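Putative methyl-accepting chemotaxis signal transduction protein (Campylobacter jejuni, PDB 6W3R) probably serves as a chemotaxis receptor whose Cache-type sensor region binds 3-methyl-L-alloisoleucine, a branched amino acid, in this structure. Local coordinates at residues I141-A146 against V159-E164; A78-L83 against V90-K95; G175-F180 against A188-E193. All coordinates share one frame; numbering follows the deposited sequence.

Interaction 1 of 3, residues I141-A146 against V159-E164; sequences ITYSKA and VDIPSE. With I2M (3-methyl-L-alloisoleucine), chain C.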
loop_
_atom_site.group_PDB
_atom_site.type_symbol
_atom_site.label_atom_id
_atom_site.label_comp_id
_atom_site.label_asym_id
_atom_site.label_seq_id
_atom_site.Cartn_x
_atom_site.Cartn_y
_atom_site.Cartn_z
ATOM N N ILE A 141 -3.463 -4.452 2.946
ATOM C CA ILE A 141 -2.471 -3.551 3.533
ATOM C C ILE A 141 -3.151 -2.960 4.766
ATOM O O ILE A 141 -4.318 -2.497 4.682
ATOM C CB ILE A 141 -2.138 -2.440 2.526
ATOM C CG1 ILE A 141 -1.464 -3.089 1.316
ATOM C CG2 ILE A 141 -1.202 -1.403 3.162
ATOM C CD1 ILE A 141 -1.392 -2.166 0.102
ATOM N N THR A 142 -2.450 -3.031 5.890
ATOM C CA THR A 142 -2.985 -2.533 7.160
ATOM C C THR A 142 -2.283 -1.250 7.530
ATOM O O THR A 142 -1.047 -1.181 7.497
ATOM C CB THR A 142 -2.884 -3.618 8.267
ATOM O OG1 THR A 142 -3.698 -4.752 7.905
ATOM C CG2 THR A 142 -3.306 -3.069 9.634
ATOM N N TYR A 143 -3.089 -0.274 7.928
ATOM C CA TYR A 143 -2.646 0.984 8.497
ATOM C C TYR A 143 -2.988 0.907 9.979
ATOM O O TYR A 143 -4.137 0.706 10.329
ATOM C CB TYR A 143 -3.364 2.155 7.828
ATOM C CG TYR A 143 -3.171 2.188 6.330
ATOM C CD1 TYR A 143 -3.946 1.371 5.508
ATOM C CD2 TYR A 143 -2.168 2.945 5.736
ATOM C CE1 TYR A 143 -3.717 1.321 4.130
ATOM C CE2 TYR A 143 -1.911 2.860 4.385
ATOM C CZ TYR A 143 -2.670 2.052 3.579
ATOM O OH TYR A 143 -2.490 1.981 2.202
ATOM N N SER A 144 -1.988 1.065 10.835
ATOM C CA SER A 144 -2.224 1.017 12.269
ATOM C C SER A 144 -1.675 2.227 13.013
ATOM O O SER A 144 -0.746 2.874 12.527
ATOM C CB SER A 144 -1.702 -0.271 12.893
ATOM O OG SER A 144 -0.309 -0.407 12.775
ATOM N N LYS A 145 -2.271 2.549 14.146
ATOM C CA LYS A 145 -1.910 3.747 14.891
ATOM C C LYS A 145 -2.293 3.536 16.372
ATOM O O LYS A 145 -3.442 3.227 16.689
ATOM C CB LYS A 145 -2.671 4.954 14.318
ATOM C CG LYS A 145 -2.336 6.322 14.901
ATOM C CD LYS A 145 -0.897 6.661 14.669
ATOM C CE LYS A 145 -0.660 8.171 14.724
ATOM N NZ LYS A 145 -0.671 8.669 16.114
ATOM N N ALA A 146 -1.317 3.728 17.250
ATOM C CA ALA A 146 -1.581 3.688 18.687
ATOM C C ALA A 146 -2.298 4.977 19.066
ATOM O O ALA A 146 -1.874 6.077 18.701
ATOM C CB ALA A 146 -0.284 3.526 19.450
ATOM N N VAL A 159 -6.732 -0.480 10.229
ATOM C CA VAL A 159 -7.586 -0.348 9.051
ATOM C C VAL A 159 -7.000 -1.241 7.944
ATOM O O VAL A 159 -5.813 -1.106 7.573
ATOM C CB VAL A 159 -7.578 1.119 8.553
ATOM C CG1 VAL A 159 -8.364 1.228 7.231
ATOM C CG2 VAL A 159 -8.125 2.060 9.592
ATOM N N ASP A 160 -7.771 -2.205 7.457
ATOM C CA ASP A 160 -7.333 -3.098 6.421
ATOM C C ASP A 160 -7.975 -2.683 5.110
ATOM O O ASP A 160 -9.225 -2.703 4.973
ATOM C CB ASP A 160 -7.833 -4.530 6.701
ATOM C CG ASP A 160 -7.190 -5.179 7.906
ATOM O OD1 ASP A 160 -6.207 -4.660 8.490
ATOM O OD2 ASP A 160 -7.613 -6.292 8.296
ATOM N N ILE A 161 -7.145 -2.424 4.113
ATOM C CA ILE A 161 -7.578 -2.092 2.785
ATOM C C ILE A 161 -7.085 -3.235 1.856
ATOM O O ILE A 161 -5.911 -3.588 1.871
ATOM C CB ILE A 161 -6.953 -0.761 2.329
ATOM C CG1 ILE A 161 -7.215 0.386 3.308
ATOM C CG2 ILE A 161 -7.431 -0.399 0.928
ATOM C CD1 ILE A 161 -8.672 0.718 3.446
ATOM N N PRO A 162 -7.959 -3.758 0.975
ATOM C CA PRO A 162 -7.524 -4.838 0.086
ATOM C C PRO A 162 -6.363 -4.346 -0.764
ATOM O O PRO A 162 -6.458 -3.266 -1.380
ATOM C CB PRO A 162 -8.741 -5.076 -0.781
ATOM C CG PRO A 162 -9.908 -4.652 0.060
ATOM C CD PRO A 162 -9.390 -3.444 0.794
ATOM N N SER A 163 -5.313 -5.172 -0.857
ATOM C CA SER A 163 -4.173 -4.823 -1.694
ATOM C C SER A 163 -4.570 -4.777 -3.158
ATOM O O SER A 163 -3.979 -4.015 -3.934
ATOM C CB SER A 163 -2.982 -5.765 -1.484
ATOM O OG SER A 163 -3.395 -7.078 -1.650
ATOM N N GLU A 164 -5.616 -5.495 -3.513
ATOM C CA GLU A 164 -6.167 -5.438 -4.865
ATOM C C GLU A 164 -6.525 -4.006 -5.270
ATOM O O GLU A 164 -6.524 -3.665 -6.470
ATOM C CB GLU A 164 -7.378 -6.380 -5.023
ATOM C CG GLU A 164 -7.881 -6.540 -6.447
ATOM C CD GLU A 164 -9.100 -7.433 -6.522
ATOM O OE1 GLU A 164 -9.506 -7.921 -5.457
ATOM O OE2 GLU A 164 -9.647 -7.646 -7.629
HETATM N N I2M C . -6.216 -8.325 9.468
HETATM C CA I2M C . -5.868 -8.383 10.903
HETATM C CB I2M C . -7.034 -8.656 11.867
HETATM C CG3 I2M C . -8.235 -7.903 11.287
HETATM C CG2 I2M C . -7.365 -10.147 12.016
HETATM C CG1 I2M C . -6.621 -8.109 13.272
HETATM C CD1 I2M C . -7.742 -8.037 14.324
HETATM C C I2M C . -4.870 -9.533 11.104
HETATM O O I2M C . -4.850 -10.428 10.229
HETATM O OXT I2M C . -4.079 -9.513 12.092
#
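A beta hairpin of the ligand-binding PDC sensor domain, made by strands 139-149 and 152-162, brings T142 beside D160 at the amino-acid site. The strands run antiparallel at 160°. I141 and I161 form a hydrogen-bonded pair, as do Y143 and V159; T142 and D160 are the non-hydrogen-bonded pair between them. Each hydrogen-bonded pair is closed by two backbone N-H...O bonds.

T142 and D160 lie side by side and point the same way. T142 OG1 donates to D160 OD1 at 2.6 Å. It comes from above the carboxylate, 50° out of its plane. With chi1 of T142 at -63°, OG1 stands anti to the carbonyl carbon, on the side of the D160 carboxylate. The other oxygen, D160 OD2, accepts from the ligand N at 2.7 Å. Y82 OH also bonds to OD1 and N80 ND2 to OD2, so both oxygens have a protein partner. This grip should fix the rotation of the carboxylate, and its negative charge probably stabilises a protonated ligand amine. T142 OG1 is itself bonded to Y131 OH, which also binds the ligand.

The reverse face is largely apolar. Y143 CE1 meets I161 CG1 at 3.7 Å, an oblique approach to the ring. The CB atoms of Y143 and V159 are 4.4 Å apart. I141 CG1 reaches S163 CB at 4.2 Å, just past the end of the pairing. Helix 4-49 covers this side: F32 and T40 touch Y143, and N36 ND2 bonds its OH.

One face of the hairpin thus supplies the carboxylate that binds the ligand amine and the other packs on the long helix, an arrangement characteristic of a Cache-family sensor domain with its amino-acid pocket.

Interaction 2 of 3, residues A78-L83 against V90-K95; sequences ALNVYL and VLLSQK. With I2M (3-methyl-L-alloisoleucine), chain C.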
loop_
_atom_site.group_PDB
_atom_site.type_symbol
_atom_site.label_atom_id
_atom_site.label_comp_id
_atom_site.label_asym_id
_atom_site.label_seq_id
_atom_site.Cartn_x
_atom_site.Cartn_y
_atom_site.Cartn_z
ATOM N N ALA A 78 -13.615 -0.038 3.454
ATOM C CA ALA A 78 -12.519 -0.836 4.008
ATOM C C ALA A 78 -13.005 -2.264 4.313
ATOM O O ALA A 78 -14.209 -2.506 4.458
ATOM C CB ALA A 78 -11.958 -0.179 5.264
ATOM N N LEU A 79 -12.063 -3.189 4.405
ATOM C CA LEU A 79 -12.391 -4.582 4.678
ATOM C C LEU A 79 -12.645 -4.766 6.176
ATOM O O LEU A 79 -13.608 -5.392 6.569
ATOM C CB LEU A 79 -11.251 -5.481 4.190
ATOM C CG LEU A 79 -11.681 -6.930 4.080
ATOM C CD1 LEU A 79 -12.726 -7.124 2.949
ATOM C CD2 LEU A 79 -10.448 -7.801 3.869
ATOM N N ASN A 80 -11.739 -4.259 7.003
ATOM C CA ASN A 80 -11.830 -4.346 8.474
ATOM C C ASN A 80 -11.347 -3.044 9.084
ATOM O O ASN A 80 -10.363 -2.484 8.568
ATOM C CB ASN A 80 -10.956 -5.456 9.084
ATOM C CG ASN A 80 -11.309 -6.847 8.574
ATOM O OD1 ASN A 80 -12.425 -7.337 8.760
ATOM N ND2 ASN A 80 -10.332 -7.497 7.931
ATOM N N VAL A 81 -12.020 -2.572 10.122
ATOM C CA VAL A 81 -11.581 -1.445 10.932
ATOM C C VAL A 81 -11.765 -1.876 12.393
ATOM O O VAL A 81 -12.817 -2.365 12.798
ATOM C CB VAL A 81 -12.391 -0.197 10.597
ATOM C CG1 VAL A 81 -12.003 0.968 11.463
ATOM C CG2 VAL A 81 -12.253 0.188 9.150
ATOM N N TYR A 82 -10.766 -1.633 13.226
ATOM C CA TYR A 82 -10.712 -2.283 14.505
ATOM C C TYR A 82 -9.883 -1.567 15.525
ATOM O O TYR A 82 -8.984 -0.798 15.166
ATOM C CB TYR A 82 -10.224 -3.751 14.351
ATOM C CG TYR A 82 -8.998 -3.929 13.491
ATOM C CD1 TYR A 82 -9.110 -4.051 12.118
ATOM C CD2 TYR A 82 -7.761 -4.073 14.050
ATOM C CE1 TYR A 82 -7.989 -4.283 11.302
ATOM C CE2 TYR A 82 -6.631 -4.274 13.256
ATOM C CZ TYR A 82 -6.776 -4.497 11.878
ATOM O OH TYR A 82 -5.669 -4.718 11.101
ATOM N N LEU A 83 -10.098 -1.926 16.786
ATOM C CA LEU A 83 -9.336 -1.352 17.884
ATOM C C LEU A 83 -8.860 -2.440 18.817
ATOM O O LEU A 83 -9.673 -3.093 19.444
ATOM C CB LEU A 83 -10.105 -0.295 18.665
ATOM C CG LEU A 83 -9.378 0.398 19.831
ATOM C CD1 LEU A 83 -8.221 1.270 19.342
ATOM C CD2 LEU A 83 -10.371 1.242 20.630
ATOM N N VAL A 90 -9.918 -7.424 20.663
ATOM C CA VAL A 90 -10.041 -6.448 19.573
ATOM C C VAL A 90 -11.508 -6.210 19.231
ATOM O O VAL A 90 -12.304 -7.152 19.036
ATOM C CB VAL A 90 -9.236 -6.867 18.331
ATOM C CG1 VAL A 90 -9.654 -8.242 17.806
ATOM C CG2 VAL A 90 -9.358 -5.838 17.231
ATOM N N LEU A 91 -11.871 -4.934 19.185
ATOM C CA LEU A 91 -13.193 -4.550 18.693
ATOM C C LEU A 91 -13.132 -4.466 17.181
ATOM O O LEU A 91 -12.398 -3.632 16.624
ATOM C CB LEU A 91 -13.620 -3.208 19.294
ATOM C CG LEU A 91 -15.034 -2.760 18.870
ATOM C CD1 LEU A 91 -16.140 -3.668 19.389
ATOM C CD2 LEU A 91 -15.274 -1.326 19.276
ATOM N N LEU A 92 -13.880 -5.333 16.516
ATOM C CA LEU A 92 -13.759 -5.537 15.098
ATOM C C LEU A 92 -15.018 -5.173 14.346
ATOM O O LEU A 92 -16.073 -5.791 14.545
ATOM C CB LEU A 92 -13.435 -7.009 14.846
ATOM C CG LEU A 92 -13.295 -7.448 13.397
ATOM C CD1 LEU A 92 -12.231 -6.702 12.605
ATOM C CD2 LEU A 92 -13.073 -8.953 13.306
ATOM N N SER A 93 -14.895 -4.277 13.371
ATOM C CA SER A 93 -15.943 -4.011 12.381
ATOM C C SER A 93 -15.486 -4.573 11.067
ATOM O O SER A 93 -14.480 -4.148 10.513
ATOM C CB SER A 93 -16.183 -2.493 12.265
ATOM O OG SER A 93 -17.167 -2.186 11.327
ATOM N N GLN A 94 -16.185 -5.603 10.620
ATOM C CA GLN A 94 -15.751 -6.330 9.441
ATOM C C GLN A 94 -16.835 -6.274 8.394
ATOM O O GLN A 94 -18.052 -6.249 8.673
ATOM C CB GLN A 94 -15.404 -7.798 9.767
ATOM C CG GLN A 94 -16.545 -8.574 10.323
ATOM C CD GLN A 94 -16.257 -10.058 10.368
ATOM O OE1 GLN A 94 -15.914 -10.612 11.395
ATOM N NE2 GLN A 94 -16.352 -10.678 9.241
ATOM N N LYS A 95 -16.387 -6.238 7.146
ATOM C CA LYS A 95 -17.301 -6.376 6.031
ATOM C C LYS A 95 -17.986 -7.754 6.041
ATOM O O LYS A 95 -17.401 -8.752 6.475
ATOM C CB LYS A 95 -16.533 -6.138 4.717
ATOM C CG LYS A 95 -17.408 -5.793 3.518
ATOM C CD LYS A 95 -16.553 -5.443 2.312
ATOM C CE LYS A 95 -17.424 -4.899 1.193
ATOM N NZ LYS A 95 -16.545 -4.452 0.083
HETATM N N I2M C . -6.216 -8.325 9.468
HETATM C CA I2M C . -5.868 -8.383 10.903
HETATM C CB I2M C . -7.034 -8.656 11.867
HETATM C CG3 I2M C . -8.235 -7.903 11.287
HETATM C CG2 I2M C . -7.365 -10.147 12.016
HETATM C CG1 I2M C . -6.621 -8.109 13.272
HETATM C CD1 I2M C . -7.742 -8.037 14.324
HETATM C C I2M C . -4.870 -9.533 11.104
HETATM O O I2M C . -4.850 -10.428 10.229
HETATM O OXT I2M C . -4.079 -9.513 12.092
#
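Strands 80-83 and 90-94 form an antiparallel hairpin at 161°, with paired N-H...O bonds at V81-S93 and L83-L91 and a further bond from K95 N to L79 O. L79 and N80 both face D160 on the neighbouring strand, a classic beta bulge.

On the ligand side, Y82 is flanked by V90 and L92. Y82 CB touches V90 CG2 at 3.7 Å and L92 CD1 at 4.0 Å. With chi1 of 48°, Y82 CG sits between its own backbone N and carbonyl carbon, and the ring rises from the sheet beside the ligand. The ligand methyl CG3 lies over one ring face, offset toward the rim, 3.6 Å from Y82 CE1. V90 CG1 meets the ligand CD1 at 4.0 Å. W115 packs edge-to-face with Y82.

N80 lies alongside Q94, and N80 OD1 is 3.2 Å from Q94 CB. Their amide planes are nearly perpendicular, at 87°. N80 OD1 is buried without a polar partner, while its amide nitrogen turns to D160. On the reverse face, S93 OG bonds R73 NE of helix 58-76.

Y82 and V90 therefore offer the branched ligand side chain an apolar surface, while the polar ends of Y82 and N80 are directed to D160.

Interaction 3 of 3, residues G175-F180 against A188-E193; sequences GNTFLF and AATNKE. With NA (sodium ion), chain G.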
loop_
_atom_site.group_PDB
_atom_site.type_symbol
_atom_site.label_atom_id
_atom_site.label_comp_id
_atom_site.label_asym_id
_atom_site.label_seq_id
_atom_site.Cartn_x
_atom_site.Cartn_y
_atom_site.Cartn_z
ATOM N N GLY A 175 0.974 3.439 -19.932
ATOM C CA GLY A 175 2.336 2.925 -19.976
ATOM C C GLY A 175 2.498 1.509 -19.453
ATOM O O GLY A 175 1.711 0.997 -18.637
ATOM N N ASN A 176 3.608 0.905 -19.850
ATOM C CA ASN A 176 3.939 -0.430 -19.417
ATOM C C ASN A 176 4.649 -0.346 -18.077
ATOM O O ASN A 176 5.871 -0.555 -17.971
ATOM C CB ASN A 176 4.804 -1.144 -20.450
ATOM C CG ASN A 176 5.173 -2.537 -20.024
ATOM O OD1 ASN A 176 4.318 -3.292 -19.533
ATOM N ND2 ASN A 176 6.415 -2.915 -20.251
ATOM N N THR A 177 3.875 0.023 -17.067
ATOM C CA THR A 177 4.409 0.260 -15.729
ATOM C C THR A 177 4.019 -0.915 -14.820
ATOM O O THR A 177 3.030 -1.620 -15.029
ATOM C CB THR A 177 3.895 1.587 -15.119
ATOM O OG1 THR A 177 2.452 1.572 -15.045
ATOM C CG2 THR A 177 4.392 2.768 -15.909
ATOM N N PHE A 178 4.822 -1.115 -13.796
ATOM C CA PHE A 178 4.687 -2.233 -12.863
ATOM C C PHE A 178 5.379 -1.937 -11.535
ATOM O O PHE A 178 6.180 -0.986 -11.445
ATOM C CB PHE A 178 5.098 -3.583 -13.496
ATOM C CG PHE A 178 6.416 -3.569 -14.215
ATOM C CD1 PHE A 178 6.516 -3.046 -15.510
ATOM C CD2 PHE A 178 7.559 -4.076 -13.619
ATOM C CE1 PHE A 178 7.722 -3.078 -16.195
ATOM C CE2 PHE A 178 8.758 -4.160 -14.320
ATOM C CZ PHE A 178 8.854 -3.610 -15.592
ATOM N N LEU A 179 5.003 -2.666 -10.487
ATOM C CA LEU A 179 5.531 -2.486 -9.148
ATOM C C LEU A 179 6.022 -3.858 -8.677
ATOM O O LEU A 179 5.289 -4.858 -8.760
ATOM C CB LEU A 179 4.425 -2.097 -8.160
ATOM C CG LEU A 179 3.860 -0.741 -7.963
ATOM C CD1 LEU A 179 3.002 -0.770 -6.708
ATOM C CD2 LEU A 179 4.992 0.258 -7.860
ATOM N N PHE A 180 7.104 -3.758 -7.921
ATOM C CA PHE A 180 7.652 -4.814 -7.096
ATOM C C PHE A 180 7.444 -4.459 -5.639
ATOM O O PHE A 180 7.607 -3.308 -5.254
ATOM C CB PHE A 180 9.165 -4.964 -7.339
ATOM C CG PHE A 180 9.513 -5.388 -8.750
ATOM C CD1 PHE A 180 9.485 -6.729 -9.130
ATOM C CD2 PHE A 180 9.791 -4.448 -9.700
ATOM C CE1 PHE A 180 9.773 -7.105 -10.427
ATOM C CE2 PHE A 180 10.078 -4.819 -11.006
ATOM C CZ PHE A 180 10.035 -6.133 -11.376
ATOM N N ALA A 188 2.169 -5.507 -8.956
ATOM C CA ALA A 188 1.118 -4.954 -9.797
ATOM C C ALA A 188 1.681 -4.679 -11.182
ATOM O O ALA A 188 2.852 -4.394 -11.312
ATOM C CB ALA A 188 0.605 -3.642 -9.179
ATOM N N ALA A 189 0.815 -4.609 -12.195
ATOM C CA ALA A 189 1.242 -4.335 -13.571
ATOM C C ALA A 189 0.068 -3.947 -14.450
ATOM O O ALA A 189 -0.981 -4.599 -14.387
ATOM C CB ALA A 189 1.906 -5.571 -14.181
ATOM N N THR A 190 0.309 -3.002 -15.350
ATOM C CA THR A 190 -0.596 -2.708 -16.413
ATOM C C THR A 190 -0.829 -3.897 -17.346
ATOM O O THR A 190 -1.990 -4.180 -17.665
ATOM C CB THR A 190 -0.122 -1.464 -17.179
ATOM O OG1 THR A 190 -0.266 -0.317 -16.330
ATOM C CG2 THR A 190 -0.908 -1.236 -18.451
ATOM N N ASN A 191 0.239 -4.622 -17.696
ATOM C CA ASN A 191 0.083 -5.781 -18.541
ATOM C C ASN A 191 0.081 -6.972 -17.592
ATOM O O ASN A 191 1.107 -7.347 -17.028
ATOM C CB ASN A 191 1.182 -5.972 -19.536
ATOM C CG ASN A 191 0.873 -7.157 -20.515
ATOM O OD1 ASN A 191 0.219 -8.171 -20.164
ATOM N ND2 ASN A 191 1.254 -6.985 -21.763
ATOM N N LYS A 192 -1.094 -7.562 -17.461
ATOM C CA LYS A 192 -1.331 -8.647 -16.505
ATOM C C LYS A 192 -0.406 -9.866 -16.686
ATOM O O LYS A 192 -0.141 -10.576 -15.707
ATOM C CB LYS A 192 -2.807 -9.071 -16.508
ATOM C CG LYS A 192 -3.315 -9.812 -17.734
ATOM C CD LYS A 192 -4.778 -10.214 -17.546
ATOM C CE LYS A 192 -5.358 -10.906 -18.777
ATOM N NZ LYS A 192 -6.791 -11.287 -18.600
ATOM N N GLU A 193 0.204 -10.013 -17.853
ATOM C CA GLU A 193 1.143 -11.127 -18.041
ATOM C C GLU A 193 2.423 -11.019 -17.210
ATOM O O GLU A 193 3.047 -12.027 -16.868
ATOM C CB GLU A 193 1.488 -11.325 -19.517
ATOM C CG GLU A 193 0.254 -11.637 -20.357
ATOM C CD GLU A 193 0.576 -11.877 -21.822
ATOM O OE1 GLU A 193 1.368 -12.813 -22.124
ATOM O OE2 GLU A 193 -0.001 -11.143 -22.658
HETATM NA NA NA G . 0.613 1.770 -16.628
HETATM O O HOH W 1 2.857 -3.484 -17.181
#
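T177 and T190 meet round a sodium ion beside the hairpin of strands 177-180 and 186-189. G175 O and T177 OG1 bind it from one segment, each at 2.4 Å. T190 OG1 binds it from the other at 2.3 Å. Three further ligand atoms come from outside the segments; T173 O, T173 OG1 and P174 O bind the ion. T177 chi1 of 59° sets OG1 between the backbone N and the carbonyl carbon, where it meets the metal. G175 O and T190 OG1 approach each other as fellow metal ligands. Both threonine hydroxyls have second partners, T25 OG1 for T177 and A171 O for T190.

Backbone hydrogen bonds hold the hairpin. T190 N donates to T177 O at 172°, directly beside the metal site. L179 and A188 form a hydrogen-bonded pair. F178 and A189 form the non-hydrogen-bonded pair next to it.

One water adds a polar bridge. It donates to N176 OD1 at 2.8 Å and to T177 O at 2.9 Å, and accepts from N191 N at 2.9 Å. T177 O is thus shared by the water and T190 N. N176 centres an inverse gamma turn, and its ND2 bonds T241 O of strand 236-243. N191 OD1 accepts from E193 N, an Asx turn at the start of the 3-10 segment.

Apolar contacts are small. F178 CB meets A189 CB at 3.8 Å on one face. L179 CB meets A188 CB at 4.2 Å on the other, where both side chains touch V170 of helix 163-172. L194 packs against F178 and A189 on the first face.

Six oxygen ligands, none of them a carboxylate, hold the sodium ion, and it ties residues 173-177 to T190.

Overall arrangement
Interactions 1 and 2 belong to one six-stranded antiparallel sheet, in which strands 80-84 and 152-162 are neighbours. Their centres are about 10 Å apart. They meet at D160, where the joining distances are 2.7 Å from Y82 OH to D160 OD1 and 2.8 Å from N80 O to D160 N. Both touch the bound amino acid, interaction 1 at its amine and interaction 2 at its branched side chain. D133, W115, Y131 and K113 add further hydrogen bonds to it. Interaction 3 lies in a separate five-stranded sheet. Its centre is about 22 Å from that of interaction 1 and about 31 Å from that of interaction 2. Helix 163-172 connects interaction 1 to interaction 3 along the chain.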